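Local coordinates for protein 6-aminohexanoate-cyclic-dimer hydrolase (Arthrobacter sp., PDB 3A2Q) that hydrolyses the cyclic dimer of 6-aminohexanoate, a by-product of nylon-6 manufacture, to the linear dimer, as part of nylon-6 oligomer degradation, at residues 100-105 with 231-236; 245-250 with 458-463; 22-27 with 58-63; 73-78 with 210-215; 30-35 with 48-53. The protein carries 1 engineered substitution. All blocks are in the same frame, centred on the assembly; numbering follows the deposited sequence.

In the fold
From the N terminus, contact 3 closes the first loop, bringing the start of helix 24-42 to the end of helix 50-59; contact 5 lies within that loop and packs the same two helices together deeper in, beside strand 113-118. Contacts 4 and 1 follow and cross, their segments alternating in the order 73-78, 100-105, 210-215, 231-236. They also touch, through a probable hydrogen bond of 3.0 Å from Ala-101 N to Val-77 O. Contact 4 ties a loop beside the probable charge-relay residues to strand 211-216, and contact 1 binds helix 102-110 to a surface loop. Contact 2 comes last, joining helix 247-250 to helix 460-473.

Contact 1. Residues 100-105 with 231-236; sequences DAYFVQ and GHRPGD
Arg-233 lays its guanidinium over one face of the Tyr-102 ring in a cation-pi contact. The evidence is the position of CZ of Arg-233, 4.1 Å from the centroid of the Tyr-102 ring and 25° off its normal. The two planes are inclined by 36°, and NH1 of Arg-233 slips beyond the ring to 3.5 Å from CB of Tyr-102. Bends at chi2 and chi3 carry the guanidinium back over the ring, while the base of the chain makes its own contact, CB of Arg-233 to CE1 of Tyr-102 at 3.6 Å. At the hydroxyl end, CD of Pro-234 lies 3.9 Å from OH of Tyr-102. A leucine in place of Tyr-102 would probably leave the guanidinium without its aromatic face and Pro-234 without the hydroxyl end it rests beside.

A bridging water extends the grip: it accepts from NH1 of Arg-233 at 2.9 Å and donates to OE1 of Gln-105 at 3.0 Å. Behind the arginine, a type II turn is closed by Asp-236 N to Arg-233 O; Arg-233 N also donates to Asp-236 OD2 (2.8 Å), meeting it from above the carboxylate plane. OD1 of Asp-236 bonds to Ser-195. In the fold, this surface contact joins the first turn of helix 102-110 to the loop after helix 219-229, while Val-104 on another side of the former helix packs on strand 68-72.

Contact 2. Residues 245-250 with 458-463; sequences RPYAQG and GREDLL
The ring of Tyr-247 reaches across to the start of helix 460-473 and meets Glu-460 and Asp-461 through CE1. CB of Glu-460 approaches CE1 of Tyr-247 obliquely, at 3.7 Å, whereas the backbone N of Asp-461 sits near the ring plane, at its edge. CG of Tyr-247 stands anti to its own carbonyl carbon (chi1 -67°), a setting that swings the end of the ring closer to the other helix than its CB direction alone would suggest. The side chains of Tyr-247 and Glu-460 run at a slant to one another, with ring and carboxylate planes 31° apart. Glu-460 bends at chi2, and its acid end is engaged elsewhere, by Thr-190 and by a salt bridge with Arg-193.

No direct hydrogen bond crosses the contact; a water in the plane of the tyrosine ring does the bridging. It accepts from OH of Tyr-247 at 2.7 Å, donates to O of Gly-458 at 2.8 Å, and makes a longer bond to OD1 of Asp-461. Arg-459 holds that carboxylate coplanar with its guanidinium and fixes its rotation, gripping it side-on: NE of Arg-459 to OD1 of Asp-461 at 2.9 Å, and NH2 of Arg-459 to OD2 of Asp-461 at 2.8 Å. Both oxygens use their syn lone pairs.

The geometry describes a water-mediated contact between helix N termini. Pro-246 and Arg-459 each occupy an N-cap position, which marks both segments as helix starts; the Tyr-247 ring and its water join helix 247-250 to helix 460-473, which follows strand 448-455.

Contact 3. Residues 22-27 with 58-63; sequences ISRTEL and ELASGP
Polar contact dominates: Arg-24 extends its guanidinium to the backbone carbonyl of Ala-60. NH1 of Arg-24 donates to O of Ala-60 at 2.6 Å, but the N-H...O angle of 122° marks the bond as weak and bent. The carbonyl oxygen stands obliquely to the guanidinium plane, and NH1 also bonds to the carbonyl of Ser-57, so it draws on two backbone oxygens. Full extension of the arginine from CG to NE, with chi2 and chi3 near 180°, supplies the reach needed to span backbones whose CA atoms at Arg-24 and Glu-58 are 7.5 Å apart.

Van der Waals contact is slight. The methyl of Ala-60 lies 4.1 Å from the guanidinium nitrogen NH1 of Arg-24, and outside the two segments the arginine side chain touches Val-17 of helix 10-19.

Within 22-27, hydrogen bonds fix the helix start that carries the arginine. N of Ser-23 donates to OE2 of Glu-26 at 3.0 Å, approaching from above the carboxylate plane, while N of Thr-25 makes a weak 3.5 Å bond to OG of Ser-23. Ser-23 and Glu-26 thus form a capping box at the N terminus of helix 24-42, from which Arg-24 reaches the backbone carbonyls at the end of helix 50-59.

Contact 4. Residues 73-78 with 210-215; sequences DLTVVS and AHEGLF
Glu-212 points its carboxylate from strand 211-216 toward Thr-75 and Val-76, in the turn that spans Leu-74 to Val-76. Each oxygen has a different nearest neighbour there: OE1 of Glu-212 is 3.4 Å from the methyl CG2 of Thr-75, and OE2 of Glu-212 is 3.8 Å from CG1 of Val-76. No hydrogen bond crosses, so these are van der Waals contacts of methyl groups against a carboxylate.

The conformations explain the meeting. In Thr-75 a chi1 of -50°, measured to OG1, leaves CG2 anti to the backbone N, and the side chain comes at the glutamate head-on. Val-76 has CG1 anti to its carbonyl carbon, and its side chain passes alongside Glu-212 in the reverse direction. Glu-212 itself is bent at chi2 (-46°), which curls its acid end instead of extending it. Thr-75 carries positive phi, and the weak bond of 2.8 Å from N of Val-76 to O of Leu-74 closes a classic gamma turn, presenting both side chains to the strand.

The polar end of Glu-212 has its main partner in His-167, whose NE2 bonds to OE2; a weaker bond comes from Asn-169. The nearby Lys-72 and Ser-150 are probably charge-relay residues, and the side chain of Thr-75 is about 6 Å from bound 6-aminohexanoic acid. The contact joins the loop after strand 68-72 to strand 211-216, with Thr-75 and Val-76 resting on strand 165-170, which lies between those two strands in the sheet.

Contact 5. Residues 30-35 with 48-53; sequences ATIAHV and PLFEKA
This is a buried, apolar contact in which Ile-32 and Val-35 of helix 24-42 meet Phe-50, in the first turn of helix 50-59. It sits near the edge of the central sheet. The chief evidence is a CH-pi contact: the methyl CG2 of Ile-32 stands 3.6 Å from the centroid of the Phe-50 ring, only 5° off its normal, and so lies almost directly above the ring centre. CG1 of Ile-32 reaches the same ring at CD1 of Phe-50 (3.7 Å), while CD1 of Ile-32, at the tip of that branch, extends to CB of Phe-50 at 3.8 Å. Setting CG2 of Ile-32 anti to its backbone N brings that methyl over the ring, the two side chains running antiparallel alongside each other.

The pairing belongs to an alpha/beta arrangement: the two helices are linked through strand 45-48, an outermost strand of the mixed sheet, and both Ile-32 and Phe-50 also pack on Leu-115 of strand 113-118.

Val-35, one helical turn beyond Ile-32, contributes from a different direction. Its CG1 approaches in the plane of the Phe-50 ring, at the edge, 4.0 Å from CZ. The face turned away from Ile-32 is covered by CB of Pro-48, 3.5 Å above the ring plane and offset toward its rim. An alanine at Phe-50 is likely to open a gap between the helices, stripping Ile-32 CG2 of its ring face and Val-35 of its edge contact. Leu-49, at the N-cap position just before Phe-50, accepts through its carbonyl O from N of Ala-53 at 2.9 Å, fixing the first turn from which the ring projects.

Contact 1. Residues 100-105 with 231-236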
# COMPACT_ATOMS: atom_id res chain seq x y z
N ASP A 100 7.32 1.56 19.89
CA ASP A 100 7.63 1.18 18.51
C ASP A 100 6.71 0.02 18.13
O ASP A 100 6.50 -0.90 18.93
CB ASP A 100 9.08 0.69 18.36
CG ASP A 100 10.09 1.81 18.33
OD1 ASP A 100 9.78 2.90 17.81
OD2 ASP A 100 11.23 1.58 18.80
N ALA A 101 6.18 0.05 16.92
CA ALA A 101 5.34 -1.05 16.46
C ALA A 101 6.31 -2.17 16.13
O ALA A 101 7.50 -1.91 15.91
CB ALA A 101 4.56 -0.65 15.22
N TYR A 102 5.84 -3.41 16.11
CA TYR A 102 6.72 -4.53 15.79
C TYR A 102 7.41 -4.29 14.44
O TYR A 102 8.60 -4.58 14.29
CB TYR A 102 5.93 -5.83 15.74
CG TYR A 102 5.43 -6.32 17.09
CD1 TYR A 102 4.15 -6.84 17.23
CD2 TYR A 102 6.26 -6.28 18.22
CE1 TYR A 102 3.69 -7.32 18.45
CE2 TYR A 102 5.80 -6.76 19.45
CZ TYR A 102 4.52 -7.28 19.56
OH TYR A 102 4.06 -7.79 20.76
N PHE A 103 6.67 -3.78 13.47
CA PHE A 103 7.21 -3.50 12.14
C PHE A 103 8.45 -2.61 12.26
O PHE A 103 9.49 -2.90 11.67
CB PHE A 103 6.17 -2.79 11.26
CG PHE A 103 6.61 -2.60 9.83
CD1 PHE A 103 6.28 -3.54 8.86
CD2 PHE A 103 7.35 -1.48 9.45
CE1 PHE A 103 6.69 -3.37 7.53
CE2 PHE A 103 7.76 -1.31 8.14
CZ PHE A 103 7.43 -2.25 7.17
N VAL A 104 8.32 -1.53 13.02
CA VAL A 104 9.42 -0.58 13.21
C VAL A 104 10.63 -1.23 13.88
O VAL A 104 11.76 -0.98 13.48
CB VAL A 104 8.95 0.64 14.04
CG1 VAL A 104 10.14 1.53 14.38
CG2 VAL A 104 7.93 1.44 13.24
N GLN A 105 10.40 -2.07 14.88
CA GLN A 105 11.50 -2.73 15.58
C GLN A 105 12.23 -3.68 14.64
O GLN A 105 13.46 -3.73 14.64
CB GLN A 105 10.98 -3.52 16.78
CG GLN A 105 10.24 -2.68 17.80
CD GLN A 105 9.84 -3.49 19.02
OE1 GLN A 105 9.34 -4.61 18.90
NE2 GLN A 105 10.06 -2.93 20.20
N GLY A 231 6.01 -12.85 9.93
CA GLY A 231 5.97 -13.75 11.08
C GLY A 231 4.92 -13.43 12.13
O GLY A 231 4.57 -12.26 12.33
N HIS A 232 4.44 -14.46 12.81
CA HIS A 232 3.43 -14.29 13.85
C HIS A 232 3.99 -13.65 15.12
O HIS A 232 5.01 -14.10 15.65
CB HIS A 232 2.81 -15.64 14.23
CG HIS A 232 1.76 -15.55 15.29
ND1 HIS A 232 0.51 -15.03 15.05
CD2 HIS A 232 1.79 -15.87 16.60
CE1 HIS A 232 -0.19 -15.03 16.18
NE2 HIS A 232 0.57 -15.53 17.13
N ARG A 233 3.32 -12.62 15.61
CA ARG A 233 3.73 -11.94 16.83
C ARG A 233 2.59 -12.08 17.84
O ARG A 233 1.45 -12.34 17.45
CB ARG A 233 4.01 -10.44 16.59
CG ARG A 233 5.05 -10.13 15.49
CD ARG A 233 6.36 -10.90 15.66
NE ARG A 233 7.07 -10.60 16.91
CZ ARG A 233 7.83 -9.53 17.10
NH1 ARG A 233 8.00 -8.63 16.14
NH2 ARG A 233 8.44 -9.36 18.27
N PRO A 234 2.89 -11.91 19.13
CA PRO A 234 1.85 -12.03 20.17
C PRO A 234 0.62 -11.17 19.93
O PRO A 234 0.71 -9.95 19.75
CB PRO A 234 2.60 -11.63 21.44
CG PRO A 234 4.01 -12.00 21.15
CD PRO A 234 4.19 -11.57 19.72
N GLY A 235 -0.55 -11.82 19.91
CA GLY A 235 -1.78 -11.09 19.71
C GLY A 235 -2.26 -10.98 18.28
O GLY A 235 -3.43 -10.67 18.04
N ASP A 236 -1.37 -11.21 17.31
CA ASP A 236 -1.77 -11.13 15.91
C ASP A 236 -3.00 -11.99 15.68
O ASP A 236 -3.03 -13.16 16.03
CB ASP A 236 -0.66 -11.62 14.98
CG ASP A 236 0.44 -10.60 14.80
OD1 ASP A 236 0.25 -9.43 15.21
OD2 ASP A 236 1.49 -10.97 14.24
O HOH W 1 10.06 -6.86 17.05

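Contact 2. Residues 245-250 with 458-463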
# COMPACT_ATOMS: atom_id res chain seq x y z
N ARG A 245 11.58 -21.52 2.58
CA ARG A 245 12.85 -20.84 2.38
C ARG A 245 12.63 -19.32 2.46
O ARG A 245 11.52 -18.84 2.24
CB ARG A 245 13.38 -21.19 1.00
CG ARG A 245 14.88 -21.37 0.90
CD ARG A 245 15.28 -21.45 -0.56
NE ARG A 245 14.34 -22.24 -1.37
CZ ARG A 245 14.14 -23.54 -1.23
NH1 ARG A 245 14.81 -24.23 -0.32
NH2 ARG A 245 13.27 -24.17 -2.01
N PRO A 246 13.69 -18.56 2.77
CA PRO A 246 13.50 -17.10 2.84
C PRO A 246 13.16 -16.61 1.43
O PRO A 246 13.63 -17.17 0.44
CB PRO A 246 14.86 -16.60 3.32
CG PRO A 246 15.41 -17.77 4.09
CD PRO A 246 15.03 -18.94 3.24
N TYR A 247 12.33 -15.58 1.34
CA TYR A 247 11.93 -15.07 0.04
C TYR A 247 13.08 -14.56 -0.82
O TYR A 247 13.04 -14.69 -2.04
CB TYR A 247 10.87 -13.98 0.22
CG TYR A 247 9.58 -14.54 0.77
CD1 TYR A 247 8.78 -15.37 -0.02
CD2 TYR A 247 9.19 -14.29 2.08
CE1 TYR A 247 7.61 -15.93 0.49
CE2 TYR A 247 8.03 -14.85 2.60
CZ TYR A 247 7.24 -15.67 1.80
OH TYR A 247 6.09 -16.23 2.30
N ALA A 248 14.09 -13.97 -0.20
CA ALA A 248 15.23 -13.47 -0.96
C ALA A 248 15.93 -14.60 -1.71
O ALA A 248 16.62 -14.36 -2.70
CB ALA A 248 16.21 -12.77 -0.03
N GLN A 249 15.74 -15.83 -1.24
CA GLN A 249 16.35 -17.00 -1.86
C GLN A 249 15.46 -17.65 -2.92
O GLN A 249 15.95 -18.05 -3.98
CB GLN A 249 16.69 -18.05 -0.80
CG GLN A 249 17.81 -17.67 0.15
CD GLN A 249 18.06 -18.73 1.21
OE1 GLN A 249 18.15 -19.92 0.90
NE2 GLN A 249 18.18 -18.31 2.46
N GLY A 250 14.17 -17.75 -2.64
CA GLY A 250 13.25 -18.38 -3.57
C GLY A 250 12.87 -17.58 -4.80
O GLY A 250 12.42 -18.16 -5.80
N GLY A 458 -1.18 -17.19 0.70
CA GLY A 458 0.12 -17.60 1.20
C GLY A 458 1.22 -17.89 0.19
O GLY A 458 2.34 -18.23 0.58
N ARG A 459 0.94 -17.73 -1.10
CA ARG A 459 1.95 -18.03 -2.11
C ARG A 459 2.78 -16.86 -2.65
O ARG A 459 2.92 -16.70 -3.87
CB ARG A 459 1.31 -18.77 -3.28
CG ARG A 459 0.65 -20.09 -2.92
CD ARG A 459 1.58 -20.97 -2.10
NE ARG A 459 2.83 -21.27 -2.79
CZ ARG A 459 2.97 -22.20 -3.73
NH1 ARG A 459 1.94 -22.93 -4.12
NH2 ARG A 459 4.16 -22.41 -4.28
N GLU A 460 3.34 -16.05 -1.75
CA GLU A 460 4.18 -14.94 -2.17
C GLU A 460 5.40 -15.49 -2.91
O GLU A 460 5.98 -14.82 -3.76
CB GLU A 460 4.66 -14.13 -0.96
CG GLU A 460 3.63 -13.14 -0.44
CD GLU A 460 2.76 -13.70 0.66
OE1 GLU A 460 2.30 -14.85 0.52
OE2 GLU A 460 2.54 -12.98 1.65
N ASP A 461 5.79 -16.72 -2.59
CA ASP A 461 6.94 -17.32 -3.26
C ASP A 461 6.72 -17.37 -4.77
O ASP A 461 7.59 -16.94 -5.53
CB ASP A 461 7.24 -18.72 -2.69
CG ASP A 461 6.07 -19.68 -2.84
OD1 ASP A 461 4.94 -19.32 -2.46
OD2 ASP A 461 6.30 -20.80 -3.34
N LEU A 462 5.57 -17.88 -5.20
CA LEU A 462 5.27 -17.96 -6.63
C LEU A 462 5.08 -16.56 -7.19
O LEU A 462 5.56 -16.25 -8.29
CB LEU A 462 3.97 -18.75 -6.87
CG LEU A 462 3.97 -20.25 -6.59
CD1 LEU A 462 2.58 -20.80 -6.92
CD2 LEU A 462 5.04 -20.94 -7.44
N LEU A 463 4.40 -15.72 -6.43
CA LEU A 463 4.15 -14.35 -6.87
C LEU A 463 5.44 -13.59 -7.15
O LEU A 463 5.57 -12.97 -8.20
CB LEU A 463 3.33 -13.61 -5.81
CG LEU A 463 2.87 -12.20 -6.17
CD1 LEU A 463 1.95 -12.24 -7.38
CD2 LEU A 463 2.17 -11.59 -4.97
O HOH W 2 5.08 -17.87 0.45

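Contact 3. Residues 22-27 with 58-63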
# COMPACT_ATOMS: atom_id res chain seq x y z
N ILE A 22 30.64 3.66 -0.24
CA ILE A 22 29.99 4.78 0.42
C ILE A 22 29.91 4.58 1.93
O ILE A 22 29.90 3.45 2.41
CB ILE A 22 28.56 4.98 -0.13
CG1 ILE A 22 28.60 5.17 -1.64
CG2 ILE A 22 27.92 6.20 0.53
CD1 ILE A 22 27.23 5.33 -2.27
N SER A 23 29.86 5.69 2.66
CA SER A 23 29.76 5.65 4.11
C SER A 23 28.30 5.77 4.51
O SER A 23 27.47 6.22 3.72
CB SER A 23 30.56 6.80 4.71
OG SER A 23 30.39 6.85 6.12
N ARG A 24 27.98 5.36 5.73
CA ARG A 24 26.60 5.44 6.22
C ARG A 24 26.15 6.89 6.30
O ARG A 24 24.98 7.20 6.09
CB ARG A 24 26.49 4.80 7.60
CG ARG A 24 26.93 3.35 7.65
CD ARG A 24 26.74 2.77 9.03
NE ARG A 24 27.12 1.36 9.07
CZ ARG A 24 26.92 0.56 10.11
NH1 ARG A 24 26.36 1.04 11.22
NH2 ARG A 24 27.30 -0.71 10.06
N THR A 25 27.09 7.77 6.62
CA THR A 25 26.81 9.19 6.75
C THR A 25 26.61 9.80 5.37
O THR A 25 25.74 10.65 5.18
CB THR A 25 27.96 9.93 7.44
OG1 THR A 25 28.34 9.22 8.62
CG2 THR A 25 27.53 11.34 7.82
N GLU A 26 27.42 9.36 4.41
CA GLU A 26 27.32 9.86 3.05
C GLU A 26 25.95 9.54 2.48
O GLU A 26 25.22 10.44 2.04
CB GLU A 26 28.41 9.23 2.17
CG GLU A 26 29.78 9.87 2.34
CD GLU A 26 30.85 9.20 1.49
OE1 GLU A 26 31.91 9.82 1.28
OE2 GLU A 26 30.62 8.06 1.04
N LEU A 27 25.58 8.26 2.49
CA LEU A 27 24.29 7.83 1.98
C LEU A 27 23.16 8.57 2.68
O LEU A 27 22.26 9.11 2.02
CB LEU A 27 24.13 6.32 2.18
CG LEU A 27 22.81 5.70 1.70
CD1 LEU A 27 22.63 5.94 0.21
CD2 LEU A 27 22.81 4.21 2.01
N GLU A 58 24.43 5.32 13.02
CA GLU A 58 25.69 5.01 13.69
C GLU A 58 25.64 3.63 14.34
O GLU A 58 26.64 2.91 14.37
CB GLU A 58 25.99 6.07 14.75
CG GLU A 58 26.02 7.50 14.21
CD GLU A 58 26.33 8.53 15.29
OE1 GLU A 58 25.61 8.56 16.32
OE2 GLU A 58 27.28 9.31 15.10
N LEU A 59 24.46 3.26 14.84
CA LEU A 59 24.27 1.98 15.51
C LEU A 59 23.77 0.85 14.61
O LEU A 59 23.93 -0.33 14.93
CB LEU A 59 23.30 2.17 16.68
CG LEU A 59 23.65 3.30 17.65
CD1 LEU A 59 22.49 3.55 18.59
CD2 LEU A 59 24.91 2.93 18.43
N ALA A 60 23.17 1.21 13.47
CA ALA A 60 22.62 0.23 12.54
C ALA A 60 23.53 -0.95 12.22
O ALA A 60 24.75 -0.80 12.10
CB ALA A 60 22.22 0.92 11.24
N SER A 61 22.93 -2.13 12.10
CA SER A 61 23.66 -3.36 11.78
C SER A 61 22.72 -4.39 11.16
O SER A 61 21.59 -4.55 11.61
CB SER A 61 24.30 -3.94 13.04
OG SER A 61 23.32 -4.30 14.00
N GLY A 62 23.20 -5.10 10.14
CA GLY A 62 22.39 -6.10 9.48
C GLY A 62 22.53 -6.06 7.97
O GLY A 62 23.36 -5.33 7.44
N PRO A 63 21.71 -6.84 7.24
CA PRO A 63 21.74 -6.89 5.77
C PRO A 63 21.43 -5.57 5.06
O PRO A 63 21.68 -5.43 3.87
CB PRO A 63 20.72 -7.97 5.43
CG PRO A 63 19.78 -7.95 6.61
CD PRO A 63 20.71 -7.78 7.77

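Contact 4. Residues 73-78 with 210-215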
# COMPACT_ATOMS: atom_id res chain seq x y z
N ASP A 73 2.26 7.56 8.37
CA ASP A 73 1.80 8.04 9.67
C ASP A 73 0.39 7.53 9.96
O ASP A 73 -0.54 8.31 10.18
CB ASP A 73 1.85 9.57 9.74
CG ASP A 73 1.49 10.10 11.12
OD1 ASP A 73 1.90 9.47 12.12
OD2 ASP A 73 0.81 11.15 11.21
N LEU A 74 0.26 6.21 9.96
CA LEU A 74 -1.01 5.55 10.22
C LEU A 74 -0.75 4.11 10.68
O LEU A 74 0.16 3.44 10.17
CB LEU A 74 -1.87 5.52 8.95
CG LEU A 74 -3.32 5.05 9.10
CD1 LEU A 74 -4.12 6.10 9.87
CD2 LEU A 74 -3.92 4.85 7.72
N THR A 75 -1.54 3.66 11.66
CA THR A 75 -1.44 2.30 12.19
C THR A 75 -0.18 2.03 13.01
O THR A 75 -0.23 1.96 14.24
CB THR A 75 -1.54 1.25 11.05
OG1 THR A 75 -2.69 1.54 10.24
CG2 THR A 75 -1.69 -0.16 11.63
N VAL A 76 0.95 1.85 12.33
CA VAL A 76 2.20 1.58 13.03
C VAL A 76 2.75 2.91 13.51
O VAL A 76 2.57 3.93 12.84
CB VAL A 76 3.24 0.89 12.10
CG1 VAL A 76 2.70 -0.43 11.61
CG2 VAL A 76 3.58 1.80 10.94
N VAL A 77 3.41 2.91 14.66
CA VAL A 77 3.97 4.14 15.21
C VAL A 77 5.42 3.97 15.62
O VAL A 77 5.91 2.85 15.76
CB VAL A 77 3.16 4.62 16.43
CG1 VAL A 77 1.75 5.02 16.01
CG2 VAL A 77 3.10 3.53 17.49
N SER A 78 6.12 5.09 15.78
CA SER A 78 7.52 5.09 16.19
C SER A 78 7.62 5.83 17.52
O SER A 78 7.05 6.91 17.69
CB SER A 78 8.39 5.76 15.12
OG SER A 78 7.89 7.04 14.79
N ALA A 210 -7.58 -4.93 6.39
CA ALA A 210 -6.42 -4.04 6.38
C ALA A 210 -5.12 -4.82 6.59
O ALA A 210 -4.94 -5.48 7.62
CB ALA A 210 -6.57 -2.97 7.46
N HIS A 211 -4.23 -4.75 5.61
CA HIS A 211 -2.94 -5.44 5.64
C HIS A 211 -1.80 -4.43 5.62
O HIS A 211 -1.90 -3.41 4.94
CB HIS A 211 -2.71 -6.29 4.38
CG HIS A 211 -3.75 -7.34 4.10
ND1 HIS A 211 -5.09 -7.05 3.95
CD2 HIS A 211 -3.61 -8.64 3.77
CE1 HIS A 211 -5.73 -8.13 3.54
NE2 HIS A 211 -4.86 -9.11 3.42
N GLU A 212 -0.71 -4.72 6.33
CA GLU A 212 0.46 -3.84 6.25
C GLU A 212 1.12 -4.27 4.95
O GLU A 212 1.13 -5.46 4.61
CB GLU A 212 1.42 -4.05 7.43
CG GLU A 212 0.83 -3.71 8.78
CD GLU A 212 0.08 -2.38 8.78
OE1 GLU A 212 -1.13 -2.39 9.06
OE2 GLU A 212 0.71 -1.34 8.48
N GLY A 213 1.67 -3.30 4.21
CA GLY A 213 2.28 -3.59 2.93
C GLY A 213 3.65 -2.98 2.72
O GLY A 213 4.17 -2.28 3.60
N LEU A 214 4.22 -3.22 1.54
CA LEU A 214 5.57 -2.77 1.23
C LEU A 214 5.73 -2.09 -0.13
O LEU A 214 5.08 -2.47 -1.11
CB LEU A 214 6.52 -3.97 1.28
CG LEU A 214 6.42 -4.81 2.55
CD1 LEU A 214 7.09 -6.16 2.33
CD2 LEU A 214 7.04 -4.06 3.72
N PHE A 215 6.62 -1.10 -0.17
CA PHE A 215 6.94 -0.32 -1.37
C PHE A 215 8.42 -0.46 -1.68
O PHE A 215 9.25 -0.42 -0.78
CB PHE A 215 6.67 1.17 -1.14
CG PHE A 215 5.23 1.56 -1.19
CD1 PHE A 215 4.56 1.66 -2.41
CD2 PHE A 215 4.54 1.87 -0.02
CE1 PHE A 215 3.23 2.06 -2.46
CE2 PHE A 215 3.21 2.27 -0.06
CZ PHE A 215 2.55 2.37 -1.28

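Contact 5. Residues 30-35 with 48-53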
# COMPACT_ATOMS: atom_id res chain seq x y z
N ALA A 30 23.33 12.30 1.92
CA ALA A 30 23.02 12.48 0.51
C ALA A 30 21.51 12.33 0.33
O ALA A 30 20.90 12.99 -0.51
CB ALA A 30 23.77 11.46 -0.34
N THR A 31 20.92 11.44 1.13
CA THR A 31 19.49 11.20 1.07
C THR A 31 18.71 12.35 1.69
O THR A 31 17.69 12.79 1.15
CB THR A 31 19.12 9.88 1.78
OG1 THR A 31 19.81 8.79 1.16
CG2 THR A 31 17.62 9.63 1.72
N ILE A 32 19.18 12.84 2.84
CA ILE A 32 18.52 13.95 3.52
C ILE A 32 18.54 15.21 2.65
O ILE A 32 17.55 15.94 2.56
CB ILE A 32 19.19 14.27 4.87
CG1 ILE A 32 19.06 13.07 5.81
CG2 ILE A 32 18.54 15.49 5.51
CD1 ILE A 32 19.73 13.26 7.16
N ALA A 33 19.67 15.47 2.00
CA ALA A 33 19.81 16.63 1.14
C ALA A 33 18.78 16.55 0.01
O ALA A 33 18.09 17.52 -0.29
CB ALA A 33 21.22 16.70 0.56
N HIS A 34 18.69 15.37 -0.60
CA HIS A 34 17.76 15.13 -1.69
C HIS A 34 16.33 15.38 -1.22
O HIS A 34 15.53 16.01 -1.92
CB HIS A 34 17.91 13.70 -2.20
CG HIS A 34 17.00 13.36 -3.34
ND1 HIS A 34 17.03 14.03 -4.54
CD2 HIS A 34 16.04 12.42 -3.46
CE1 HIS A 34 16.12 13.52 -5.35
NE2 HIS A 34 15.51 12.54 -4.72
N VAL A 35 16.00 14.89 -0.03
CA VAL A 35 14.67 15.07 0.54
C VAL A 35 14.35 16.55 0.70
O VAL A 35 13.27 17.01 0.32
CB VAL A 35 14.55 14.37 1.91
CG1 VAL A 35 13.22 14.70 2.57
CG2 VAL A 35 14.68 12.87 1.75
N PRO A 48 9.73 14.77 8.95
CA PRO A 48 11.12 14.33 8.82
C PRO A 48 11.67 13.90 10.17
O PRO A 48 11.30 14.47 11.20
CB PRO A 48 11.83 15.58 8.28
CG PRO A 48 10.99 16.70 8.79
CD PRO A 48 9.59 16.19 8.59
N LEU A 49 12.52 12.88 10.16
CA LEU A 49 13.13 12.37 11.38
C LEU A 49 14.62 12.20 11.12
O LEU A 49 15.20 11.14 11.36
CB LEU A 49 12.53 11.01 11.75
CG LEU A 49 11.02 10.97 12.01
CD1 LEU A 49 10.58 9.53 12.19
CD2 LEU A 49 10.69 11.79 13.25
N PHE A 50 15.25 13.27 10.62
CA PHE A 50 16.67 13.23 10.30
C PHE A 50 17.59 12.96 11.49
O PHE A 50 18.60 12.27 11.36
CB PHE A 50 17.08 14.53 9.61
CG PHE A 50 16.23 14.88 8.41
CD1 PHE A 50 15.85 13.90 7.51
CD2 PHE A 50 15.83 16.19 8.19
CE1 PHE A 50 15.07 14.22 6.39
CE2 PHE A 50 15.06 16.53 7.07
CZ PHE A 50 14.68 15.54 6.17
N GLU A 51 17.25 13.50 12.66
CA GLU A 51 18.08 13.27 13.83
C GLU A 51 18.05 11.80 14.25
O GLU A 51 19.10 11.19 14.46
CB GLU A 51 17.64 14.17 14.99
CG GLU A 51 17.75 15.65 14.67
CD GLU A 51 19.15 16.07 14.22
OE1 GLU A 51 19.32 17.22 13.76
OE2 GLU A 51 20.09 15.24 14.31
N LYS A 52 16.85 11.23 14.37
CA LYS A 52 16.74 9.82 14.74
C LYS A 52 17.45 8.99 13.69
O LYS A 52 18.19 8.06 14.00
CB LYS A 52 15.28 9.38 14.83
CG LYS A 52 15.12 7.87 14.97
CD LYS A 52 13.68 7.43 15.19
CE LYS A 52 13.21 7.76 16.60
NZ LYS A 52 11.88 7.15 16.89
N ALA A 53 17.24 9.34 12.42
CA ALA A 53 17.87 8.62 11.33
C ALA A 53 19.39 8.67 11.49
O ALA A 53 20.09 7.71 11.18
CB ALA A 53 17.47 9.24 10.00